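Side-chain contacts in CG5036 (Drosophila melanogaster, PDB 4IGU), which probably binds G-protein alpha subunits through its RGS domain, speeding their GTP hydrolysis and slowing their release of GDP: residues A[16-21]-A[30-35]; A[24-29]-A[37-42]; A[72-77]-A[102-107]; A[93-98]-A[112-117]; A[129-132]-A[136-139]. All coordinates share one frame; numbering follows the deposited sequence.

Contact 1: A[16-21]-A[30-35]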
# COMPACT_ATOMS: atom_id res chain seq x y z
N LEU A 16 12.70 18.69 -1.20
CA LEU A 16 13.21 18.10 -2.43
C LEU A 16 14.08 16.90 -2.10
O LEU A 16 14.09 15.91 -2.83
CB LEU A 16 13.99 19.14 -3.23
CG LEU A 16 14.59 18.63 -4.54
CD1 LEU A 16 13.50 18.06 -5.44
CD2 LEU A 16 15.35 19.73 -5.23
N GLU A 17 14.82 16.99 -1.01
CA GLU A 17 15.65 15.88 -0.54
C GLU A 17 14.79 14.64 -0.26
O GLU A 17 15.14 13.52 -0.65
CB GLU A 17 16.42 16.29 0.71
CG GLU A 17 17.42 15.26 1.22
CD GLU A 17 18.38 15.83 2.25
OE1 GLU A 17 18.48 17.08 2.33
OE2 GLU A 17 19.02 15.05 2.98
N GLU A 18 13.68 14.85 0.43
CA GLU A 18 12.73 13.78 0.74
C GLU A 18 12.20 13.16 -0.55
O GLU A 18 12.17 11.94 -0.71
CB GLU A 18 11.58 14.34 1.58
CG GLU A 18 10.45 13.36 1.84
CD GLU A 18 10.76 12.40 2.98
OE1 GLU A 18 10.44 11.20 2.85
OE2 GLU A 18 11.29 12.85 4.01
N ILE A 19 11.78 14.02 -1.48
CA ILE A 19 11.26 13.58 -2.77
C ILE A 19 12.24 12.69 -3.54
O ILE A 19 11.88 11.59 -3.99
CB ILE A 19 10.87 14.79 -3.64
CG1 ILE A 19 9.73 15.56 -2.97
CG2 ILE A 19 10.51 14.33 -5.06
CD1 ILE A 19 9.37 16.89 -3.65
N ARG A 20 13.47 13.16 -3.70
CA ARG A 20 14.47 12.41 -4.45
C ARG A 20 14.81 11.09 -3.77
O ARG A 20 15.21 10.13 -4.43
CB ARG A 20 15.72 13.26 -4.66
CG ARG A 20 15.50 14.40 -5.63
CD ARG A 20 16.67 15.36 -5.67
NE ARG A 20 16.48 16.32 -6.75
CZ ARG A 20 17.24 17.39 -6.95
NH1 ARG A 20 18.25 17.65 -6.14
NH2 ARG A 20 16.98 18.20 -7.97
N SER A 21 14.65 11.04 -2.45
CA SER A 21 14.93 9.80 -1.72
C SER A 21 13.98 8.67 -2.14
O SER A 21 14.35 7.49 -2.12
CB SER A 21 14.86 10.03 -0.21
OG SER A 21 13.52 10.18 0.24
N MET A 30 7.95 3.99 0.74
CA MET A 30 6.94 3.42 1.63
C MET A 30 7.09 3.81 3.11
O MET A 30 6.13 3.72 3.88
CB MET A 30 6.89 1.90 1.47
CG MET A 30 6.39 1.46 0.10
SD MET A 30 4.67 1.98 -0.20
CE MET A 30 3.80 0.70 0.73
N LYS A 31 8.29 4.24 3.51
CA LYS A 31 8.51 4.67 4.88
C LYS A 31 8.18 6.14 5.12
O LYS A 31 8.17 6.61 6.26
CB LYS A 31 9.95 4.39 5.31
CG LYS A 31 10.18 2.94 5.74
CD LYS A 31 11.66 2.66 5.96
CE LYS A 31 11.88 1.23 6.46
NZ LYS A 31 13.34 0.89 6.42
N SER A 32 7.88 6.86 4.05
CA SER A 32 7.60 8.29 4.15
C SER A 32 6.10 8.57 4.24
O SER A 32 5.31 8.00 3.47
CB SER A 32 8.22 9.02 2.94
OG SER A 32 7.84 10.38 2.89
N THR A 33 5.70 9.41 5.19
CA THR A 33 4.30 9.78 5.31
C THR A 33 3.87 10.49 4.03
O THR A 33 2.81 10.23 3.49
CB THR A 33 4.02 10.68 6.52
OG1 THR A 33 4.36 9.99 7.73
CG2 THR A 33 2.55 11.08 6.55
N ALA A 34 4.74 11.38 3.55
CA ALA A 34 4.48 12.16 2.35
C ALA A 34 4.55 11.31 1.09
O ALA A 34 3.74 11.47 0.17
CB ALA A 34 5.47 13.32 2.26
N GLY A 35 5.53 10.41 1.04
CA GLY A 35 5.71 9.54 -0.12
C GLY A 35 4.55 8.59 -0.40
O GLY A 35 4.23 8.32 -1.56
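A side-chain hydrogen bond between Glu-18 and Ser-32 ties helix 16-21 to the N-terminal end of helix 33-45, at a partly buried spot near the start of the chain. Ser-32 OG is the donor and Glu-18 OE1 the acceptor, at 2.7 Å. The hydroxyl does not lie in the plane of the carboxylate but reaches OE1 from above it, 54° out of plane. CG of Glu-18 points away from the backbone N (chi1 174°), and a turn about the CB-CG bond (chi2 81°) brings the carboxylate across to the serine. The serine works in both directions: its OG also accepts from Gly-35 N, 3.0 Å away and nearly straight at 161°. This is a classic N-cap, closing the first turn of helix 33-45, and serine suits it because one short hydroxyl can take a backbone N-H and still give its own proton away. The carboxylate, drawn up to the start of this helix, probably gains from the positive end of the helix dipole. With an alanine here, Gly-35 N would probably be left uncapped and Glu-18 OE1 would lose this donor. The indole NE1 of Trp-22 also donates to OE1, and the side chains of Ser-32 and Ala-34 both pack on that tryptophan.

Contact 2: A[24-29]-A[37-42]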
# COMPACT_ATOMS: atom_id res chain seq x y z
N LYS A 24 15.32 6.40 -4.79
CA LYS A 24 16.46 5.52 -4.49
C LYS A 24 16.01 4.09 -4.19
O LYS A 24 16.69 3.12 -4.54
CB LYS A 24 17.26 6.06 -3.30
CG LYS A 24 17.79 7.48 -3.48
CD LYS A 24 18.46 8.00 -2.20
CE LYS A 24 19.07 9.37 -2.42
NZ LYS A 24 19.98 9.37 -3.60
N SER A 25 14.88 3.95 -3.50
CA SER A 25 14.32 2.64 -3.23
C SER A 25 12.85 2.76 -2.85
O SER A 25 12.43 3.77 -2.31
CB SER A 25 15.08 1.94 -2.10
OG SER A 25 14.80 2.55 -0.85
N PHE A 26 12.08 1.71 -3.15
CA PHE A 26 10.67 1.62 -2.80
C PHE A 26 10.51 1.74 -1.29
O PHE A 26 9.57 2.38 -0.80
CB PHE A 26 10.11 0.29 -3.32
CG PHE A 26 8.62 0.16 -3.19
CD1 PHE A 26 7.77 1.18 -3.60
CD2 PHE A 26 8.06 -1.01 -2.67
CE1 PHE A 26 6.39 1.04 -3.48
CE2 PHE A 26 6.69 -1.15 -2.54
CZ PHE A 26 5.85 -0.13 -2.95
N ASP A 27 11.44 1.14 -0.55
CA ASP A 27 11.44 1.18 0.90
C ASP A 27 11.37 2.63 1.41
O ASP A 27 10.58 2.95 2.29
CB ASP A 27 12.69 0.50 1.44
CG ASP A 27 12.64 0.28 2.94
OD1 ASP A 27 11.82 -0.55 3.38
OD2 ASP A 27 13.43 0.91 3.66
N LYS A 28 12.21 3.48 0.82
CA LYS A 28 12.27 4.90 1.16
C LYS A 28 10.92 5.55 0.93
O LYS A 28 10.43 6.32 1.77
CB LYS A 28 13.29 5.61 0.28
CG LYS A 28 14.73 5.39 0.68
CD LYS A 28 15.05 6.19 1.92
CE LYS A 28 16.52 6.04 2.28
NZ LYS A 28 16.92 4.61 2.41
N LEU A 29 10.32 5.23 -0.21
CA LEU A 29 9.00 5.75 -0.56
C LEU A 29 7.99 5.30 0.48
O LEU A 29 7.30 6.12 1.09
CB LEU A 29 8.61 5.29 -1.97
CG LEU A 29 7.24 5.69 -2.52
CD1 LEU A 29 7.10 7.19 -2.49
CD2 LEU A 29 7.04 5.19 -3.93
N LYS A 37 1.40 9.18 0.26
CA LYS A 37 0.26 9.93 -0.26
C LYS A 37 0.40 10.24 -1.75
O LYS A 37 -0.54 10.05 -2.52
CB LYS A 37 0.07 11.22 0.52
CG LYS A 37 -0.20 11.01 1.99
CD LYS A 37 -0.55 12.33 2.67
CE LYS A 37 -0.60 12.17 4.19
NZ LYS A 37 -0.73 13.48 4.88
N VAL A 38 1.57 10.74 -2.14
CA VAL A 38 1.83 11.01 -3.55
C VAL A 38 1.75 9.72 -4.35
O VAL A 38 1.18 9.70 -5.44
CB VAL A 38 3.22 11.66 -3.76
CG1 VAL A 38 3.49 11.91 -5.25
CG2 VAL A 38 3.30 12.96 -2.98
N PHE A 39 2.30 8.64 -3.79
CA PHE A 39 2.25 7.33 -4.44
C PHE A 39 0.80 6.85 -4.55
O PHE A 39 0.38 6.37 -5.61
CB PHE A 39 3.10 6.28 -3.71
CG PHE A 39 3.24 4.98 -4.47
CD1 PHE A 39 3.64 4.99 -5.80
CD2 PHE A 39 2.99 3.75 -3.86
CE1 PHE A 39 3.79 3.81 -6.51
CE2 PHE A 39 3.14 2.56 -4.56
CZ PHE A 39 3.53 2.59 -5.89
N GLN A 40 0.04 6.98 -3.47
CA GLN A 40 -1.38 6.63 -3.50
C GLN A 40 -2.14 7.47 -4.53
O GLN A 40 -3.06 6.96 -5.20
CB GLN A 40 -2.03 6.80 -2.12
CG GLN A 40 -3.48 6.33 -2.05
CD GLN A 40 -4.14 6.61 -0.70
OE1 GLN A 40 -5.34 6.90 -0.63
NE2 GLN A 40 -3.37 6.54 0.38
N ASN A 41 -1.78 8.75 -4.68
CA ASN A 41 -2.42 9.59 -5.70
C ASN A 41 -2.12 9.09 -7.09
O ASN A 41 -2.98 9.08 -7.97
CB ASN A 41 -1.98 11.06 -5.56
CG ASN A 41 -2.64 11.76 -4.39
OD1 ASN A 41 -3.65 11.29 -3.85
ND2 ASN A 41 -2.09 12.90 -3.98
N PHE A 42 -0.89 8.64 -7.30
CA PHE A 42 -0.50 8.07 -8.57
C PHE A 42 -1.25 6.78 -8.85
O PHE A 42 -1.68 6.53 -9.97
CB PHE A 42 1.00 7.82 -8.62
CG PHE A 42 1.44 7.09 -9.84
CD1 PHE A 42 1.44 7.72 -11.08
CD2 PHE A 42 1.84 5.76 -9.77
CE1 PHE A 42 1.84 7.05 -12.22
CE2 PHE A 42 2.23 5.08 -10.91
CZ PHE A 42 2.23 5.73 -12.13
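In the hydrophobic core of the terminal subdomain of the RGS fold, Phe-26 and Leu-29 of helix 26-30 converge on the ring of Phe-39 in helix 33-45. The two aromatic rings form an offset edge-to-face pair, with centroids 5.8 Å apart and planes at 74°. Phe-26 supplies the edge: its CE1 comes to 3.7 Å from CE2 of Phe-39, an atom that lies close to the plane of the Phe-26 ring. Leu-29 sits over a face of the Phe-39 ring, where a CH-pi contact places CD2 of Leu-29 4.1 Å from the Phe-39 ring centroid. The methyl is displaced toward the root of the ring, 3.8 Å from CG of Phe-39, so the leucine takes the inner part and Phe-26 the outer. The first torsion of Phe-39 (chi1 -171°) turns its ring away from the backbone nitrogen and carries it across toward the shorter helix. Phe-26 and Leu-29, three residues apart, lie about one helical turn from each other and can share this target. Their helix begins at an N-cap, Ser-25 OG accepting from Lys-28 N at 3.2 Å. Beyond the pair, helix 113-132 closes in: Phe-26 stacks on His-124, and Phe-39 has an edge-to-face partner in Phe-131. Ile-52 of helix 50-61 also packs on Phe-39, while Trp-22 touches Leu-29.

Contact 3: A[72-77]-A[102-107]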
# COMPACT_ATOMS: atom_id res chain seq x y z
N GLU A 72 -12.62 -8.19 14.47
CA GLU A 72 -13.53 -7.15 13.97
C GLU A 72 -12.90 -6.37 12.80
O GLU A 72 -13.55 -6.10 11.78
CB GLU A 72 -13.85 -6.18 15.12
CG GLU A 72 -14.97 -5.19 14.85
CD GLU A 72 -16.35 -5.82 15.00
OE1 GLU A 72 -16.51 -6.79 15.78
OE2 GLU A 72 -17.28 -5.34 14.33
N LYS A 73 -11.64 -5.99 12.97
CA LYS A 73 -10.93 -5.24 11.93
C LYS A 73 -10.58 -6.13 10.74
O LYS A 73 -10.62 -5.68 9.59
CB LYS A 73 -9.66 -4.59 12.50
CG LYS A 73 -9.94 -3.47 13.49
CD LYS A 73 -8.69 -3.10 14.32
CE LYS A 73 -9.01 -1.90 15.25
NZ LYS A 73 -7.84 -1.46 16.09
N ALA A 74 -10.21 -7.37 11.02
CA ALA A 74 -9.86 -8.30 9.94
C ALA A 74 -11.05 -8.58 9.03
O ALA A 74 -10.89 -8.63 7.80
CB ALA A 74 -9.29 -9.61 10.49
N ARG A 75 -12.23 -8.79 9.61
CA ARG A 75 -13.43 -9.04 8.81
C ARG A 75 -13.67 -7.90 7.83
O ARG A 75 -14.06 -8.13 6.69
CB ARG A 75 -14.70 -9.21 9.67
CG ARG A 75 -14.74 -10.47 10.52
CD ARG A 75 -16.19 -10.84 10.86
NE ARG A 75 -16.95 -9.71 11.39
CZ ARG A 75 -17.15 -9.49 12.68
NH1 ARG A 75 -17.84 -8.44 13.09
NH2 ARG A 75 -16.65 -10.33 13.58
N LEU A 76 -13.43 -6.67 8.28
CA LEU A 76 -13.65 -5.49 7.44
C LEU A 76 -12.63 -5.39 6.30
O LEU A 76 -12.99 -5.11 5.16
CB LEU A 76 -13.64 -4.21 8.28
CG LEU A 76 -15.02 -3.78 8.75
CD1 LEU A 76 -14.91 -2.67 9.77
CD2 LEU A 76 -15.84 -3.33 7.55
N ILE A 77 -11.36 -5.62 6.63
CA ILE A 77 -10.32 -5.72 5.63
C ILE A 77 -10.68 -6.76 4.57
O ILE A 77 -10.56 -6.50 3.36
CB ILE A 77 -8.97 -6.09 6.27
CG1 ILE A 77 -8.47 -4.93 7.15
CG2 ILE A 77 -7.93 -6.41 5.21
CD1 ILE A 77 -7.33 -5.33 8.11
N ARG A 102 -8.74 -19.58 5.44
CA ARG A 102 -8.57 -20.44 6.59
C ARG A 102 -8.15 -19.61 7.81
O ARG A 102 -8.60 -19.89 8.92
CB ARG A 102 -7.58 -21.59 6.30
CG ARG A 102 -8.08 -22.55 5.21
CD ARG A 102 -7.23 -23.83 5.07
NE ARG A 102 -5.97 -23.61 4.35
CZ ARG A 102 -5.81 -23.78 3.04
NH1 ARG A 102 -4.63 -23.56 2.47
NH2 ARG A 102 -6.84 -24.16 2.29
N ASN A 103 -7.29 -18.61 7.60
CA ASN A 103 -6.81 -17.76 8.72
C ASN A 103 -7.92 -16.91 9.31
O ASN A 103 -7.75 -16.35 10.40
CB ASN A 103 -5.67 -16.83 8.29
CG ASN A 103 -4.36 -17.57 8.04
OD1 ASN A 103 -4.23 -18.74 8.38
ND2 ASN A 103 -3.38 -16.87 7.48
N MET A 104 -9.02 -16.75 8.59
CA MET A 104 -10.09 -15.87 9.02
C MET A 104 -11.03 -16.54 10.00
O MET A 104 -11.94 -15.90 10.54
CB MET A 104 -10.88 -15.32 7.83
CG MET A 104 -10.19 -14.12 7.17
SD MET A 104 -10.01 -12.69 8.27
CE MET A 104 -11.71 -12.30 8.70
N ILE A 105 -10.83 -17.84 10.24
CA ILE A 105 -11.67 -18.53 11.20
C ILE A 105 -11.37 -18.03 12.61
O ILE A 105 -12.28 -17.83 13.42
CB ILE A 105 -11.53 -20.08 11.13
CG1 ILE A 105 -11.90 -20.59 9.73
CG2 ILE A 105 -12.43 -20.76 12.15
CD1 ILE A 105 -13.31 -20.23 9.32
N GLU A 106 -10.09 -17.84 12.90
CA GLU A 106 -9.68 -17.23 14.16
C GLU A 106 -8.60 -16.20 13.83
O GLU A 106 -7.41 -16.50 13.91
CB GLU A 106 -9.13 -18.28 15.13
CG GLU A 106 -9.07 -17.81 16.59
CD GLU A 106 -8.79 -18.96 17.56
OE1 GLU A 106 -8.29 -18.69 18.67
OE2 GLU A 106 -9.08 -20.13 17.20
N PRO A 107 -9.02 -14.99 13.43
CA PRO A 107 -8.06 -14.02 12.92
C PRO A 107 -6.95 -13.68 13.92
O PRO A 107 -7.18 -13.60 15.14
CB PRO A 107 -8.93 -12.78 12.63
CG PRO A 107 -10.28 -13.36 12.37
CD PRO A 107 -10.41 -14.50 13.33
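The helical hydrogen bond from Ile-77 N to Lys-73 O, 3.1 Å long, belongs to the regular turn that presents Ala-74 to Met-104 and Pro-107. No polar bond crosses between the segments; what joins them is apolar packing of Met-104 and Pro-107, in segment 102-107, against one side of helix 67-81. The methyl of Ala-74 faces two groups: its CB lies 3.8 Å from CB of Pro-107 and 3.9 Å from SD of Met-104. Alanine suits the place because its single carbon lets the backbones come close, the CA atoms of Ala-74 and Pro-107 being 6.7 Å apart. Met-104 reaches the helix by folding: bends at both chi2 (-62°) and chi3 (-60°) turn the thioether back, and its terminal CE settles on the backbone, 3.7 Å from N of Arg-75 and 3.8 Å from C of Ala-74. A flexible, unbranched methionine can follow the helix surface in this way. Proline suits its own position too, since the chain there is extended and needs no helical N-H, and its CB gives the alanine an apolar contact. Arg-75 is modelled in two conformers, which leaves its ion pair with Glu-72 doubtful. In the bundle subdomain of the RGS fold, the contact adjoins Phe-112, which touches both Ala-74 and Met-104. Tyr-78 of helix 67-81 also meets the methionine, while Ile-77 packs on Phe-54, Ala-57 and Leu-61 of helix 50-61.

Contact 4: A[93-98]-A[112-117]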
# COMPACT_ATOMS: atom_id res chain seq x y z
N ASP A 93 -3.67 -14.84 -5.87
CA ASP A 93 -3.80 -16.16 -6.49
C ASP A 93 -4.59 -17.11 -5.57
O ASP A 93 -4.77 -16.82 -4.39
CB ASP A 93 -2.42 -16.74 -6.88
CG ASP A 93 -1.47 -16.89 -5.69
OD1 ASP A 93 -1.90 -17.40 -4.63
OD2 ASP A 93 -0.29 -16.50 -5.81
N SER A 94 -5.07 -18.23 -6.10
CA SER A 94 -5.92 -19.10 -5.30
C SER A 94 -5.19 -19.71 -4.10
O SER A 94 -5.81 -19.97 -3.07
CB SER A 94 -6.57 -20.19 -6.17
OG SER A 94 -5.60 -20.94 -6.87
N ARG A 95 -3.89 -19.94 -4.21
CA ARG A 95 -3.13 -20.44 -3.06
C ARG A 95 -3.21 -19.47 -1.87
O ARG A 95 -3.46 -19.87 -0.73
CB ARG A 95 -1.67 -20.67 -3.43
CG ARG A 95 -0.87 -21.44 -2.37
CD ARG A 95 0.64 -21.40 -2.65
NE ARG A 95 1.15 -20.03 -2.61
CZ ARG A 95 1.53 -19.40 -1.50
NH1 ARG A 95 1.97 -18.15 -1.57
NH2 ARG A 95 1.47 -20.00 -0.31
N VAL A 96 -2.99 -18.19 -2.14
CA VAL A 96 -3.02 -17.18 -1.08
C VAL A 96 -4.45 -16.94 -0.57
O VAL A 96 -4.68 -16.76 0.63
CB VAL A 96 -2.37 -15.87 -1.56
CG1 VAL A 96 -2.64 -14.71 -0.58
CG2 VAL A 96 -0.87 -16.08 -1.75
N ARG A 97 -5.42 -16.91 -1.47
CA ARG A 97 -6.81 -16.71 -1.05
C ARG A 97 -7.28 -17.79 -0.07
O ARG A 97 -7.98 -17.50 0.91
CB ARG A 97 -7.76 -16.67 -2.25
CG ARG A 97 -7.75 -15.35 -2.99
CD ARG A 97 -8.83 -15.30 -4.07
NE ARG A 97 -9.24 -13.92 -4.32
CZ ARG A 97 -10.27 -13.32 -3.73
NH1 ARG A 97 -11.05 -13.97 -2.86
NH2 ARG A 97 -10.53 -12.05 -4.03
N GLU A 98 -6.88 -19.03 -0.34
CA GLU A 98 -7.27 -20.16 0.49
C GLU A 98 -6.62 -20.08 1.87
O GLU A 98 -7.25 -20.43 2.87
CB GLU A 98 -6.89 -21.48 -0.19
CG GLU A 98 -7.76 -21.82 -1.38
CD GLU A 98 -9.25 -21.86 -1.01
OE1 GLU A 98 -9.58 -22.32 0.11
OE2 GLU A 98 -10.08 -21.43 -1.84
N PHE A 112 -3.27 -11.83 7.23
CA PHE A 112 -3.09 -11.43 5.83
C PHE A 112 -1.64 -11.38 5.33
O PHE A 112 -1.39 -10.89 4.22
CB PHE A 112 -3.72 -10.05 5.60
CG PHE A 112 -5.18 -9.99 5.98
CD1 PHE A 112 -6.15 -10.45 5.11
CD2 PHE A 112 -5.57 -9.48 7.21
CE1 PHE A 112 -7.49 -10.40 5.45
CE2 PHE A 112 -6.92 -9.43 7.56
CZ PHE A 112 -7.87 -9.89 6.69
N ASP A 113 -0.70 -11.87 6.13
CA ASP A 113 0.71 -11.75 5.73
C ASP A 113 1.02 -12.16 4.29
O ASP A 113 1.67 -11.42 3.56
CB ASP A 113 1.62 -12.48 6.72
CG ASP A 113 1.83 -11.69 7.97
OD1 ASP A 113 1.11 -10.68 8.13
OD2 ASP A 113 2.70 -12.06 8.79
N GLU A 114 0.54 -13.33 3.86
CA GLU A 114 0.80 -13.80 2.51
C GLU A 114 0.24 -12.86 1.45
O GLU A 114 0.88 -12.62 0.42
CB GLU A 114 0.24 -15.22 2.32
CG GLU A 114 0.89 -16.26 3.21
CD GLU A 114 1.73 -17.27 2.44
OE1 GLU A 114 1.81 -18.43 2.90
OE2 GLU A 114 2.32 -16.90 1.39
N ALA A 115 -0.95 -12.32 1.68
CA ALA A 115 -1.55 -11.42 0.71
C ALA A 115 -0.84 -10.08 0.76
O ALA A 115 -0.58 -9.46 -0.29
CB ALA A 115 -3.06 -11.25 0.96
N GLN A 116 -0.52 -9.60 1.96
CA GLN A 116 0.13 -8.30 2.08
C GLN A 116 1.46 -8.28 1.33
O GLN A 116 1.77 -7.32 0.62
CB GLN A 116 0.32 -7.91 3.55
CG GLN A 116 0.98 -6.53 3.75
CD GLN A 116 1.30 -6.23 5.21
OE1 GLN A 116 1.45 -7.13 6.03
NE2 GLN A 116 1.41 -4.94 5.53
N ILE A 117 2.23 -9.36 1.46
CA ILE A 117 3.52 -9.47 0.76
C ILE A 117 3.34 -9.49 -0.75
O ILE A 117 4.06 -8.81 -1.49
CB ILE A 117 4.27 -10.74 1.18
CG1 ILE A 117 4.61 -10.70 2.67
CG2 ILE A 117 5.54 -10.91 0.36
CD1 ILE A 117 5.11 -12.04 3.20
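The guanidinium of Arg-95 turns its edge to the carboxylate of Glu-114, and the two planes stand 54° apart. NH1 of Arg-95 donates to OE2 of Glu-114 at 3.2 Å with an angle of 162°, making a hydrogen-bonded salt bridge. OE2 lies almost in the guanidinium plane, yet the N-H comes to OE2 from above the carboxylate plane, so the ions are skewed instead of forming a flat two-pronged pair. The other branch is looser, with NH2 of Arg-95 3.6 Å from OE1 of Glu-114. A bend at chi3 brings the arginine head round to the glutamate, and long chains suit this margin, where both charges can also meet solvent. Deeper in, Val-96 turns CG1 toward the other helix, 3.8 Å from CB of Ala-115 and 3.7 Å from its N. Alanine keeps the backbones near, with CA atoms of Val-96 and Ala-115 6.2 Å apart. Asp-93 N-caps the first helix, OD1 accepting from Val-96 N at 2.8 Å. The contact joins two helices of the bundle subdomain of the RGS fold, the axes of 94-98 and 113-117 running roughly antiparallel, at 141°. Asp-93 also bonds Gln-118 of the second, while Gln-116 leads off to Glu-59 on helix 50-61.

Contact 5: A[129-132]-A[136-139]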
# COMPACT_ATOMS: atom_id res chain seq x y z
N PRO A 129 8.02 1.33 -10.69
CA PRO A 129 8.79 1.85 -11.82
C PRO A 129 8.03 2.91 -12.63
O PRO A 129 8.65 3.89 -13.04
CB PRO A 129 9.05 0.61 -12.67
CG PRO A 129 9.15 -0.49 -11.66
CD PRO A 129 8.13 -0.15 -10.60
N ARG A 130 6.73 2.72 -12.84
CA ARG A 130 5.93 3.69 -13.59
C ARG A 130 5.77 5.01 -12.83
O ARG A 130 5.76 6.09 -13.44
CB ARG A 130 4.57 3.12 -13.99
CG ARG A 130 4.63 2.01 -15.04
CD ARG A 130 3.23 1.72 -15.61
NE ARG A 130 2.25 1.42 -14.57
CZ ARG A 130 1.99 0.19 -14.12
NH1 ARG A 130 2.64 -0.85 -14.63
NH2 ARG A 130 1.07 -0.00 -13.18
N PHE A 131 5.63 4.94 -11.51
CA PHE A 131 5.61 6.15 -10.68
C PHE A 131 6.90 6.95 -10.85
O PHE A 131 6.86 8.17 -10.94
CB PHE A 131 5.38 5.83 -9.20
CG PHE A 131 5.54 7.02 -8.29
CD1 PHE A 131 4.61 8.06 -8.31
CD2 PHE A 131 6.61 7.10 -7.40
CE1 PHE A 131 4.76 9.16 -7.47
CE2 PHE A 131 6.76 8.19 -6.56
CZ PHE A 131 5.83 9.22 -6.60
N LEU A 132 8.04 6.27 -10.88
CA LEU A 132 9.31 6.96 -11.10
C LEU A 132 9.38 7.62 -12.48
O LEU A 132 9.97 8.69 -12.62
CB LEU A 132 10.50 6.02 -10.89
CG LEU A 132 10.65 5.46 -9.47
CD1 LEU A 132 11.92 4.64 -9.31
CD2 LEU A 132 10.60 6.58 -8.42
N LYS A 136 4.45 13.53 -12.86
CA LYS A 136 4.23 14.03 -11.51
C LYS A 136 5.50 13.94 -10.66
O LYS A 136 5.90 14.92 -10.03
CB LYS A 136 3.10 13.24 -10.84
CG LYS A 136 2.12 14.07 -10.03
CD LYS A 136 2.77 14.70 -8.82
CE LYS A 136 1.90 15.82 -8.25
NZ LYS A 136 2.35 16.21 -6.88
N PHE A 137 6.13 12.77 -10.66
CA PHE A 137 7.35 12.59 -9.87
C PHE A 137 8.50 13.39 -10.45
O PHE A 137 9.29 14.00 -9.71
CB PHE A 137 7.74 11.11 -9.75
CG PHE A 137 9.00 10.90 -8.96
CD1 PHE A 137 9.00 11.09 -7.58
CD2 PHE A 137 10.19 10.56 -9.59
CE1 PHE A 137 10.18 10.93 -6.85
CE2 PHE A 137 11.37 10.41 -8.87
CZ PHE A 137 11.35 10.59 -7.49
N LYS A 138 8.60 13.39 -11.78
CA LYS A 138 9.66 14.11 -12.48
C LYS A 138 9.56 15.60 -12.23
O LYS A 138 10.58 16.27 -12.12
CB LYS A 138 9.62 13.81 -13.98
CG LYS A 138 10.46 12.60 -14.38
CD LYS A 138 10.14 12.13 -15.79
CE LYS A 138 10.79 10.78 -16.07
NZ LYS A 138 10.32 10.22 -17.38
N THR A 139 8.34 16.12 -12.14
CA THR A 139 8.14 17.54 -11.84
C THR A 139 8.38 17.85 -10.36
O THR A 139 9.03 18.84 -10.02
CB THR A 139 6.75 18.06 -12.31
OG1 THR A 139 5.71 17.22 -11.79
CG2 THR A 139 6.66 18.08 -13.83
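Phe-131 and Phe-137 share a trans first torsion (chi1 172° and 179°), which swings the two aromatic groups together across the turn between helices 113-132 and 135-140. The rings meet obliquely, with planes at 49° and centroids 5.3 Å apart; CE2 of Phe-131 lies 3.8 Å from CD1 of Phe-137. Over the face of the Phe-131 ring sits the CB of Phe-137, 4.3 Å from the ring centroid in a CH-pi contact. Leu-132 adds a second one: its CD2 lies over a face of the Phe-137 ring, 4.2 Å from the centroid, the leucine running alongside the phenylalanine and pointing the same way. CB of Phe-137 thus gives a C-H to the Phe-131 ring, while its broad flat ring offers a face to the leucine methyl, which is why a phenylalanine suits the place. A serine in place of Phe-137 would probably leave the Leu-132 methyl without its aromatic surface and open a gap beside Phe-131. The short turn links the end of helix 113-132 to helix 135-140 in the C-terminal part of the RGS domain. Ser-134 OG within it bonds both Phe-131 O and Phe-137 N, and Lys-138 sends its NZ to Asn-133. Beyond this turn, Phe-131 reaches Val-38 and Phe-42 of helix 33-45, while Phe-137 packs on Ile-19 of helix 16-21.

How the contacts relate
From the N terminus, contact 1 closes the first short loop, from helix 16-21 to the start of helix 33-45. Contact 2 crosses it, its first segment lying inside that loop and its second beyond. After a long gap, contacts 3 and 4 cross in the same way: 93-98 falls between 72-77 and 102-107, while 112-117 follows. They meet through Phe-112. Contact 5 closes the last and tightest turn. In space the five form two groups on opposite sides of the chain's centre, matching the terminal and bundle subdomains of the RGS fold: contacts 1, 2 and 5 touch one another, as do 3 and 4. Helix 113-132 spans both, beginning in contact 4 and ending in contact 5.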